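Local atomic coordinates of protein angel homolog 2 (Homo sapiens, PDB entry 6RVZ), a protein that belongs to the CCR4/nocturin family, probably binds mRNA 3' untranslated regions and is likely to process RNA ends that carry a 2',3'-cyclic phosphate. Residues S56-S61 against S416-L421; G172-L177 against C190-H195; L254-L259 against R275-P280. All coordinates share one frame; numbering follows the deposited sequence.

In the fold
The three contacts lie in one endonuclease/exonuclease/phosphatase domain, built as a sandwich of two mixed beta sheets. Interaction 1 joins strand 49-58 to the loop leading into strand 421-428, so it brings together sequence from near both ends of the domain and encloses the other two along the chain. Interaction 2 follows in the second sheet as the hairpin of strands 171-179 and 189-195. The centres of interactions 1 and 2 are about 17 Å apart, yet they meet at the bound adenosine-2',3'-vanadate, so each sheet contributes to one ligand site. Interaction 3 comes later than interaction 2 and packs surface loops, its centre about 32 Å from that of interaction 1.

Interaction 1: residues S56-S61 against S416-L421. With KL2 (adenosine-2',3'-vanadate), chain B.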
loop_
_atom_site.group_PDB
_atom_site.type_symbol
_atom_site.label_atom_id
_atom_site.label_comp_id
_atom_site.label_asym_id
_atom_site.label_seq_id
_atom_site.Cartn_x
_atom_site.Cartn_y
_atom_site.Cartn_z
ATOM N N SER A 56 4.058 -0.856 -6.871
ATOM C CA SER A 56 3.334 -0.058 -5.892
ATOM C C SER A 56 3.941 1.345 -5.836
ATOM O O SER A 56 5.141 1.488 -5.596
ATOM C CB SER A 56 3.340 -0.717 -4.533
ATOM O OG SER A 56 2.574 0.034 -3.601
ATOM N N TYR A 57 3.109 2.377 -6.050
ATOM C CA TYR A 57 3.596 3.740 -6.216
ATOM C C TYR A 57 2.568 4.754 -5.707
ATOM O O TYR A 57 1.475 4.861 -6.256
ATOM C CB TYR A 57 3.934 3.995 -7.690
ATOM C CG TYR A 57 4.849 5.163 -7.975
ATOM C CD1 TYR A 57 5.594 5.771 -6.975
ATOM C CD2 TYR A 57 5.008 5.632 -9.270
ATOM C CE1 TYR A 57 6.442 6.832 -7.248
ATOM C CE2 TYR A 57 5.856 6.689 -9.561
ATOM C CZ TYR A 57 6.578 7.293 -8.547
ATOM O OH TYR A 57 7.420 8.331 -8.822
ATOM N N ASN A 58 2.930 5.486 -4.641
ATOM C CA ASN A 58 2.240 6.684 -4.192
ATOM C C ASN A 58 2.753 7.824 -5.063
ATOM O O ASN A 58 3.919 8.201 -4.952
ATOM C CB ASN A 58 2.483 6.901 -2.692
ATOM C CG ASN A 58 1.799 8.128 -2.129
ATOM O OD1 ASN A 58 1.707 9.159 -2.794
ATOM N ND2 ASN A 58 1.315 8.029 -0.902
ATOM N N ILE A 59 1.901 8.344 -5.957
ATOM C CA ILE A 59 2.362 9.263 -6.988
ATOM C C ILE A 59 2.275 10.726 -6.537
ATOM O O ILE A 59 2.718 11.599 -7.283
ATOM C CB ILE A 59 1.613 9.022 -8.318
ATOM C CG1 ILE A 59 0.135 9.417 -8.260
ATOM C CG2 ILE A 59 1.791 7.576 -8.760
ATOM C CD1 ILE A 59 -0.545 9.426 -9.612
ATOM N N LEU A 60 1.720 10.991 -5.340
ATOM C CA LEU A 60 1.566 12.319 -4.752
ATOM C C LEU A 60 0.505 13.120 -5.506
ATOM O O LEU A 60 0.735 13.572 -6.629
ATOM C CB LEU A 60 2.903 13.069 -4.681
ATOM C CG LEU A 60 2.857 14.499 -4.130
ATOM C CD1 LEU A 60 2.233 14.586 -2.742
ATOM C CD2 LEU A 60 4.263 15.076 -4.115
ATOM N N SER A 61 -0.649 13.299 -4.853
ATOM C CA SER A 61 -1.747 14.092 -5.371
ATOM C C SER A 61 -1.324 15.560 -5.379
ATOM O O SER A 61 -0.809 16.042 -4.375
ATOM C CB SER A 61 -2.970 13.858 -4.508
ATOM O OG SER A 61 -3.819 14.996 -4.486
ATOM N N SER A 416 7.751 12.199 -7.633
ATOM C CA SER A 416 6.959 11.953 -6.436
ATOM C C SER A 416 7.848 12.073 -5.201
ATOM O O SER A 416 9.067 11.953 -5.306
ATOM C CB SER A 416 6.286 10.604 -6.482
ATOM O OG SER A 416 5.592 10.344 -5.266
ATOM N N ASP A 417 7.227 12.291 -4.032
ATOM C CA ASP A 417 7.945 12.284 -2.765
ATOM C C ASP A 417 8.083 10.848 -2.254
ATOM O O ASP A 417 8.692 10.628 -1.211
ATOM C CB ASP A 417 7.320 13.239 -1.739
ATOM C CG ASP A 417 5.887 12.939 -1.334
ATOM O OD1 ASP A 417 5.248 12.095 -1.989
ATOM O OD2 ASP A 417 5.416 13.578 -0.374
ATOM N N HIS A 418 7.519 9.880 -2.998
ATOM C CA HIS A 418 7.765 8.459 -2.794
ATOM C C HIS A 418 8.579 7.885 -3.954
ATOM O O HIS A 418 8.595 8.457 -5.041
ATOM C CB HIS A 418 6.440 7.688 -2.671
ATOM C CG HIS A 418 5.653 7.993 -1.442
ATOM N ND1 HIS A 418 5.447 7.057 -0.449
ATOM C CD2 HIS A 418 5.007 9.110 -1.051
ATOM C CE1 HIS A 418 4.719 7.593 0.511
ATOM N NE2 HIS A 418 4.436 8.850 0.165
ATOM N N LEU A 419 9.235 6.743 -3.706
ATOM C CA LEU A 419 9.856 5.926 -4.741
ATOM C C LEU A 419 8.894 4.807 -5.131
ATOM O O LEU A 419 8.198 4.272 -4.271
ATOM C CB LEU A 419 11.161 5.326 -4.203
ATOM C CG LEU A 419 12.283 6.312 -3.876
ATOM C CD1 LEU A 419 13.450 5.590 -3.217
ATOM C CD2 LEU A 419 12.752 7.048 -5.124
ATOM N N PRO A 420 8.823 4.407 -6.424
ATOM C CA PRO A 420 8.025 3.248 -6.823
ATOM C C PRO A 420 8.672 1.940 -6.370
ATOM O O PRO A 420 9.877 1.759 -6.528
ATOM C CB PRO A 420 7.979 3.343 -8.358
ATOM C CG PRO A 420 9.242 4.093 -8.724
ATOM C CD PRO A 420 9.492 5.045 -7.570
ATOM N N LEU A 421 7.862 1.055 -5.771
ATOM C CA LEU A 421 8.267 -0.301 -5.440
ATOM C C LEU A 421 7.941 -1.193 -6.634
ATOM O O LEU A 421 6.903 -1.016 -7.268
ATOM C CB LEU A 421 7.520 -0.771 -4.184
ATOM C CG LEU A 421 8.076 -0.291 -2.841
ATOM C CD1 LEU A 421 8.053 1.225 -2.734
ATOM C CD2 LEU A 421 7.301 -0.914 -1.686
HETATM O O2V KL2 B . 3.148 10.568 4.352
HETATM V V KL2 B . 1.797 10.052 3.012
HETATM O "O2'" KL2 B . 1.258 11.955 2.804
HETATM O O1V KL2 B . 2.213 8.014 3.308
HETATM O O3V KL2 B . 2.291 9.980 0.975
HETATM O "O3'" KL2 B . -0.111 9.866 3.568
HETATM C "C3'" KL2 B . -0.766 11.122 3.754
HETATM C "C2'" KL2 B . 0.223 12.271 3.720
HETATM C "C4'" KL2 B . -1.726 11.503 2.643
HETATM C "C5'" KL2 B . -3.089 10.842 2.827
HETATM O "O5'" KL2 B . -3.746 11.376 3.983
HETATM O "O4'" KL2 B . -1.781 12.943 2.676
HETATM C "C1'" KL2 B . -0.583 13.476 3.273
HETATM N N1 KL2 B . 1.396 16.281 7.197
HETATM C C2 KL2 B . 2.050 15.562 6.268
HETATM N N3 KL2 B . 1.392 14.890 5.310
HETATM C C4 KL2 B . 0.038 14.919 5.265
HETATM C C5 KL2 B . -0.655 15.650 6.219
HETATM C C6 KL2 B . 0.048 16.341 7.197
HETATM N N6 KL2 B . -0.607 17.062 8.137
HETATM N N7 KL2 B . -1.965 15.512 5.962
HETATM C C8 KL2 B . -2.067 14.722 4.877
HETATM N N9 KL2 B . -0.860 14.353 4.450
HETATM O O HOH W 1 9.374 9.503 -7.514
HETATM O O HOH W 2 2.632 11.414 -1.282
HETATM O O HOH W 3 5.359 4.439 -3.461
#
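Ser56 and Leu421 pair backbone to backbone where strand 49-58 meets strand 421-428, neighbours in one sheet of the DNase I-like sandwich. Ser56 N donates to Leu421 O at 2.9 Å, and Leu421 N to Ser56 O at 2.8 Å. Beyond this pair, waters and side chains carry the polar links. One water accepts from Asn58 N and donates to Leu419 O. Another donates to Tyr57 OH and His418 O while accepting from Ser416 N; Glu92 also bonds the tyrosine hydroxyl. Proline suits position 420 because its apolar ring lies alongside that of Tyr57, with CB over the centre of the face, 3.7 Å from the centroid (CH-pi), and CD against CE1. Ser416 OG works twice: it donates to Asn58 O at 2.7 Å and accepts from His418 N, an ST turn. Asn58 OD1 accepts from Leu60 N, an Asx turn, and takes a water shared with Asp417 OD1; Asp417 OD2 bonds Tyr72 OH. With Asn58 CG anti to the backbone N (chi1 -180°), CB covers the centre of the His418 ring and the amide stacks on it, planes 6° apart; ND2 donates to Asp236 and Glu105. Asp364 holds His418 ND1, directing the other ring nitrogen into the ligand site beside a magnesium ion. There His418 NE2 donates to vanadate O3V at 2.6 Å, and Asn58 ND2 lies 2.9 Å from O3V.

Interaction 2: residues G172-L177 against C190-H195; sequences GLVLLL and CVANTH. With KL2 (adenosine-2',3'-vanadate), chain B.
Leu173 with Asn193 and Leu175 with Val191 are the hydrogen-bonded pairs of an antiparallel hairpin, each closed by two reciprocal backbone bonds. All four are 2.9 Å long, as between Leu175 N and Val191 O, and the strand segments run at 167° to each other. At the non-hydrogen-bonded positions, CA-H...O contacts run to neighbouring carbonyls, such as Ala192 CA to Leu173 O at 3.3 Å. Apolar packing follows on both faces. On that of Val174, Ala192 and Cys190, the valine CG1, anti to the backbone N (chi1 -179°), meets Cys190 SG at 3.4 Å, while its CG2 reaches the small Ala192 CB at 4.0 Å. On the face of Leu175 and Val191, both press on strands of the facing sheet; Leu177 CD1 also reaches Val191 CG2 at 3.9 Å. Polar groups are matched too. Gly172 lies across from Thr194, whose OG1 bonds Val171 O; buried Asn193 links the two sheets, ND2 bonding Leu103 O and OD1 bonding Gln104 NE2. Farther along, His195 NE2 donates to ligand O3' at 2.9 Å. Aliphatic chains and one buried asparagine packed between two sheets, with a histidine reaching the ligand, fit the DNase I-like sandwich.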
loop_
_atom_site.group_PDB
_atom_site.type_symbol
_atom_site.label_atom_id
_atom_site.label_comp_id
_atom_site.label_asym_id
_atom_site.label_seq_id
_atom_site.Cartn_x
_atom_site.Cartn_y
_atom_site.Cartn_z
ATOM N N GLY A 172 -9.702 1.061 0.551
ATOM C CA GLY A 172 -8.927 -0.005 -0.057
ATOM C C GLY A 172 -9.608 -0.495 -1.332
ATOM O O GLY A 172 -10.720 -0.072 -1.648
ATOM N N LEU A 173 -8.916 -1.372 -2.066
ATOM C CA LEU A 173 -9.449 -1.979 -3.274
ATOM C C LEU A 173 -8.873 -3.386 -3.392
ATOM O O LEU A 173 -7.683 -3.581 -3.162
ATOM C CB LEU A 173 -9.073 -1.109 -4.480
ATOM C CG LEU A 173 -9.648 -1.537 -5.832
ATOM C CD1 LEU A 173 -11.166 -1.634 -5.787
ATOM C CD2 LEU A 173 -9.218 -0.576 -6.931
ATOM N N VAL A 174 -9.738 -4.355 -3.722
ATOM C CA VAL A 174 -9.347 -5.747 -3.880
ATOM C C VAL A 174 -9.921 -6.265 -5.200
ATOM O O VAL A 174 -11.134 -6.224 -5.403
ATOM C CB VAL A 174 -9.823 -6.601 -2.687
ATOM C CG1 VAL A 174 -9.403 -8.056 -2.828
ATOM C CG2 VAL A 174 -9.348 -6.039 -1.355
ATOM N N LEU A 175 -9.035 -6.736 -6.089
ATOM C CA LEU A 175 -9.420 -7.374 -7.339
ATOM C C LEU A 175 -9.116 -8.869 -7.254
ATOM O O LEU A 175 -8.134 -9.267 -6.632
ATOM C CB LEU A 175 -8.635 -6.750 -8.501
ATOM C CG LEU A 175 -8.773 -5.240 -8.701
ATOM C CD1 LEU A 175 -8.214 -4.835 -10.057
ATOM C CD2 LEU A 175 -10.217 -4.781 -8.577
ATOM N N LEU A 176 -9.979 -9.683 -7.882
ATOM C CA LEU A 176 -9.680 -11.076 -8.173
ATOM C C LEU A 176 -9.421 -11.198 -9.674
ATOM O O LEU A 176 -10.295 -10.885 -10.480
ATOM C CB LEU A 176 -10.857 -11.952 -7.724
ATOM C CG LEU A 176 -10.584 -13.456 -7.654
ATOM C CD1 LEU A 176 -9.448 -13.768 -6.690
ATOM C CD2 LEU A 176 -11.840 -14.217 -7.253
ATOM N N LEU A 177 -8.202 -11.625 -10.036
ATOM C CA LEU A 177 -7.764 -11.675 -11.422
ATOM C C LEU A 177 -7.531 -13.125 -11.833
ATOM O O LEU A 177 -6.991 -13.909 -11.056
ATOM C CB LEU A 177 -6.472 -10.864 -11.576
ATOM C CG LEU A 177 -6.541 -9.399 -11.148
ATOM C CD1 LEU A 177 -5.185 -8.728 -11.314
ATOM C CD2 LEU A 177 -7.605 -8.644 -11.930
ATOM N N CYS A 190 -5.421 -12.714 -6.111
ATOM C CA CYS A 190 -6.066 -11.612 -5.417
ATOM C C CYS A 190 -5.058 -10.481 -5.215
ATOM O O CYS A 190 -4.026 -10.689 -4.581
ATOM C CB CYS A 190 -6.611 -12.088 -4.073
ATOM S SG CYS A 190 -7.465 -10.799 -3.128
ATOM N N VAL A 191 -5.361 -9.294 -5.763
ATOM C CA VAL A 191 -4.506 -8.120 -5.626
ATOM C C VAL A 191 -5.238 -7.070 -4.789
ATOM O O VAL A 191 -6.338 -6.657 -5.147
ATOM C CB VAL A 191 -4.100 -7.549 -6.999
ATOM C CG1 VAL A 191 -3.261 -6.286 -6.867
ATOM C CG2 VAL A 191 -3.373 -8.582 -7.846
ATOM N N ALA A 192 -4.606 -6.646 -3.681
ATOM C CA ALA A 192 -5.157 -5.641 -2.784
ATOM C C ALA A 192 -4.248 -4.413 -2.760
ATOM O O ALA A 192 -3.034 -4.534 -2.916
ATOM C CB ALA A 192 -5.329 -6.222 -1.401
ATOM N N ASN A 193 -4.860 -3.237 -2.562
ATOM C CA ASN A 193 -4.169 -1.957 -2.505
ATOM C C ASN A 193 -4.888 -1.073 -1.483
ATOM O O ASN A 193 -6.112 -1.126 -1.378
ATOM C CB ASN A 193 -4.097 -1.312 -3.896
ATOM C CG ASN A 193 -3.371 0.018 -3.930
ATOM O OD1 ASN A 193 -2.629 0.355 -3.012
ATOM N ND2 ASN A 193 -3.571 0.778 -4.993
ATOM N N THR A 194 -4.128 -0.276 -0.720
ATOM C CA THR A 194 -4.711 0.657 0.235
ATOM C C THR A 194 -3.768 1.830 0.500
ATOM O O THR A 194 -2.598 1.804 0.124
ATOM C CB THR A 194 -5.076 -0.036 1.558
ATOM O OG1 THR A 194 -5.975 0.810 2.278
ATOM C CG2 THR A 194 -3.877 -0.341 2.430
ATOM N N HIS A 195 -4.332 2.863 1.139
ATOM C CA HIS A 195 -3.597 3.964 1.738
ATOM C C HIS A 195 -4.212 4.231 3.113
ATOM O O HIS A 195 -5.281 4.831 3.204
ATOM C CB HIS A 195 -3.640 5.194 0.814
ATOM C CG HIS A 195 -2.722 6.301 1.214
ATOM N ND1 HIS A 195 -2.508 7.405 0.412
ATOM C CD2 HIS A 195 -1.956 6.477 2.312
ATOM C CE1 HIS A 195 -1.656 8.215 1.003
ATOM N NE2 HIS A 195 -1.299 7.668 2.171
HETATM O O2V KL2 B . 3.148 10.568 4.352
HETATM V V KL2 B . 1.797 10.052 3.012
HETATM O "O2'" KL2 B . 1.258 11.955 2.804
HETATM O O1V KL2 B . 2.213 8.014 3.308
HETATM O O3V KL2 B . 2.291 9.980 0.975
HETATM O "O3'" KL2 B . -0.111 9.866 3.568
HETATM C "C3'" KL2 B . -0.766 11.122 3.754
HETATM C "C2'" KL2 B . 0.223 12.271 3.720
HETATM C "C4'" KL2 B . -1.726 11.503 2.643
HETATM C "C5'" KL2 B . -3.089 10.842 2.827
HETATM O "O5'" KL2 B . -3.746 11.376 3.983
HETATM O "O4'" KL2 B . -1.781 12.943 2.676
HETATM C "C1'" KL2 B . -0.583 13.476 3.273
HETATM N N1 KL2 B . 1.396 16.281 7.197
HETATM C C2 KL2 B . 2.050 15.562 6.268
HETATM N N3 KL2 B . 1.392 14.890 5.310
HETATM C C4 KL2 B . 0.038 14.919 5.265
HETATM C C5 KL2 B . -0.655 15.650 6.219
HETATM C C6 KL2 B . 0.048 16.341 7.197
HETATM N N6 KL2 B . -0.607 17.062 8.137
HETATM N N7 KL2 B . -1.965 15.512 5.962
HETATM C C8 KL2 B . -2.067 14.722 4.877
HETATM N N9 KL2 B . -0.860 14.353 4.450
#

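Interaction 3: residues L254-L259 against R275-P280; sequences LNYEGL and RILSIP
Tyr256 and Leu277 form the buried heart of this contact, their side chains crossing at about a right angle with Tyr256 CB 3.8 Å from Leu277 CD1. That same methyl meets Leu259 CD2 at 3.9 Å, the two leucines lying side by side, and Leu277 continues inward onto Leu207 of helix 203-221. One backbone bond, from Leu277 N to Leu259 O at 2.9 Å, ties the loops together. With CG between the backbone N and carbonyl carbon (chi1 61°), the Tyr256 ring runs along the 275-280 segment: Ser278 O sits at the ring edge, 3.3 Å from CE1, Ile279 CG1 is 4.1 Å from CE1, and OH lies against Pro280 CA, just past a cis peptide bond. An alanine in place of Tyr256 would strip away this ring and is likely to open a gap beside Leu277 and Ile279. The middle of the type II beta turn, Glu257 and Gly258, faces solvent. A weak bond from Leu259 N to Tyr256 O closes it, and glycine best tolerates the positive phi of 79° at Gly258. Contacts here are as close but lie at the solvent-facing rim: Ile276 CG2 touches Gly258 CA at 3.6 Å, and Ile279 CD1 rests on Glu257 CG, while the glutamate's carboxylate turns to Ser328. With a single hydrogen bond between the segments, cohesion probably comes chiefly from apolar packing around Tyr256, Leu259 and Leu277.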
loop_
_atom_site.group_PDB
_atom_site.type_symbol
_atom_site.label_atom_id
_atom_site.label_comp_id
_atom_site.label_asym_id
_atom_site.label_seq_id
_atom_site.Cartn_x
_atom_site.Cartn_y
_atom_site.Cartn_z
ATOM N N LEU A 254 -0.755 -10.259 16.868
ATOM C CA LEU A 254 -0.327 -9.080 17.604
ATOM C C LEU A 254 -0.948 -9.104 18.998
ATOM O O LEU A 254 -2.168 -9.173 19.132
ATOM C CB LEU A 254 -0.737 -7.809 16.851
ATOM C CG LEU A 254 -0.456 -6.489 17.575
ATOM C CD1 LEU A 254 1.034 -6.289 17.797
ATOM C CD2 LEU A 254 -1.037 -5.310 16.812
ATOM N N ASN A 255 -0.082 -9.055 20.019
ATOM C CA ASN A 255 -0.481 -8.801 21.394
ATOM C C ASN A 255 -0.408 -7.293 21.630
ATOM O O ASN A 255 0.685 -6.738 21.731
ATOM C CB ASN A 255 0.402 -9.580 22.374
ATOM C CG ASN A 255 0.072 -9.314 23.828
ATOM O OD1 ASN A 255 -1.034 -8.888 24.159
ATOM N ND2 ASN A 255 1.029 -9.567 24.705
ATOM N N TYR A 256 -1.577 -6.644 21.719
ATOM C CA TYR A 256 -1.666 -5.190 21.697
ATOM C C TYR A 256 -2.054 -4.635 23.068
ATOM O O TYR A 256 -2.410 -3.462 23.169
ATOM C CB TYR A 256 -2.654 -4.728 20.615
ATOM C CG TYR A 256 -4.079 -5.200 20.776
ATOM C CD1 TYR A 256 -4.972 -4.534 21.603
ATOM C CD2 TYR A 256 -4.550 -6.298 20.075
ATOM C CE1 TYR A 256 -6.283 -4.958 21.745
ATOM C CE2 TYR A 256 -5.859 -6.734 20.204
ATOM C CZ TYR A 256 -6.730 -6.061 21.042
ATOM O OH TYR A 256 -8.022 -6.482 21.175
ATOM N N GLU A 257 -1.963 -5.459 24.121
ATOM C CA GLU A 257 -2.327 -5.019 25.462
ATOM C C GLU A 257 -1.256 -4.056 25.976
ATOM O O GLU A 257 -0.067 -4.359 25.918
ATOM C CB GLU A 257 -2.506 -6.205 26.415
ATOM C CG GLU A 257 -3.801 -6.136 27.210
ATOM C CD GLU A 257 -3.914 -7.120 28.363
ATOM O OE1 GLU A 257 -4.100 -6.660 29.508
ATOM O OE2 GLU A 257 -3.824 -8.342 28.113
ATOM N N GLY A 258 -1.698 -2.884 26.451
ATOM C CA GLY A 258 -0.816 -1.878 27.028
ATOM C C GLY A 258 -0.067 -1.065 25.972
ATOM O O GLY A 258 0.839 -0.307 26.307
ATOM N N LEU A 259 -0.469 -1.212 24.701
ATOM C CA LEU A 259 0.200 -0.559 23.589
ATOM C C LEU A 259 -0.434 0.812 23.369
ATOM O O LEU A 259 -1.622 0.891 23.072
ATOM C CB LEU A 259 0.051 -1.450 22.347
ATOM C CG LEU A 259 0.715 -0.947 21.063
ATOM C CD1 LEU A 259 2.205 -0.707 21.264
ATOM C CD2 LEU A 259 0.491 -1.927 19.919
ATOM N N ARG A 275 -3.372 7.340 25.213
ATOM C CA ARG A 275 -4.184 6.289 25.801
ATOM C C ARG A 275 -3.766 4.958 25.180
ATOM O O ARG A 275 -3.190 4.922 24.094
ATOM C CB ARG A 275 -5.685 6.584 25.664
ATOM C CG ARG A 275 -6.248 6.537 24.250
ATOM C CD ARG A 275 -7.700 6.995 24.208
ATOM N NE ARG A 275 -8.062 7.308 22.835
ATOM C CZ ARG A 275 -8.403 6.412 21.916
ATOM N NH1 ARG A 275 -8.486 5.129 22.232
ATOM N NH2 ARG A 275 -8.666 6.806 20.681
ATOM N N ILE A 276 -4.033 3.885 25.928
ATOM C CA ILE A 276 -3.657 2.525 25.580
ATOM C C ILE A 276 -4.787 1.929 24.739
ATOM O O ILE A 276 -5.933 2.355 24.855
ATOM C CB ILE A 276 -3.364 1.740 26.882
ATOM C CG1 ILE A 276 -1.920 1.938 27.353
ATOM C CG2 ILE A 276 -3.697 0.261 26.755
ATOM C CD1 ILE A 276 -1.452 3.377 27.361
ATOM N N LEU A 277 -4.455 0.963 23.873
ATOM C CA LEU A 277 -5.436 0.341 22.995
ATOM C C LEU A 277 -6.504 -0.376 23.820
ATOM O O LEU A 277 -6.185 -1.071 24.785
ATOM C CB LEU A 277 -4.734 -0.641 22.048
ATOM C CG LEU A 277 -4.197 -0.048 20.746
ATOM C CD1 LEU A 277 -3.341 -1.065 20.009
ATOM C CD2 LEU A 277 -5.329 0.438 19.853
ATOM N N SER A 278 -7.772 -0.197 23.418
ATOM C CA SER A 278 -8.904 -0.867 24.043
ATOM C C SER A 278 -8.967 -2.327 23.599
ATOM O O SER A 278 -8.522 -2.666 22.505
ATOM C CB SER A 278 -10.198 -0.152 23.724
ATOM O OG SER A 278 -10.241 1.124 24.345
ATOM N N ILE A 279 -9.534 -3.173 24.472
ATOM C CA ILE A 279 -9.794 -4.578 24.193
ATOM C C ILE A 279 -11.310 -4.773 24.177
ATOM O O ILE A 279 -11.937 -4.667 25.227
ATOM C CB ILE A 279 -9.133 -5.468 25.267
ATOM C CG1 ILE A 279 -7.698 -5.030 25.579
ATOM C CG2 ILE A 279 -9.206 -6.939 24.877
ATOM C CD1 ILE A 279 -7.325 -5.132 27.045
ATOM N N PRO A 280 -11.976 -5.020 23.022
ATOM C CA PRO A 280 -11.346 -5.041 21.698
ATOM C C PRO A 280 -11.094 -3.641 21.140
ATOM O O PRO A 280 -11.603 -2.660 21.678
ATOM C CB PRO A 280 -12.405 -5.760 20.848
ATOM C CG PRO A 280 -13.709 -5.302 21.459
ATOM C CD PRO A 280 -13.424 -5.281 22.946
#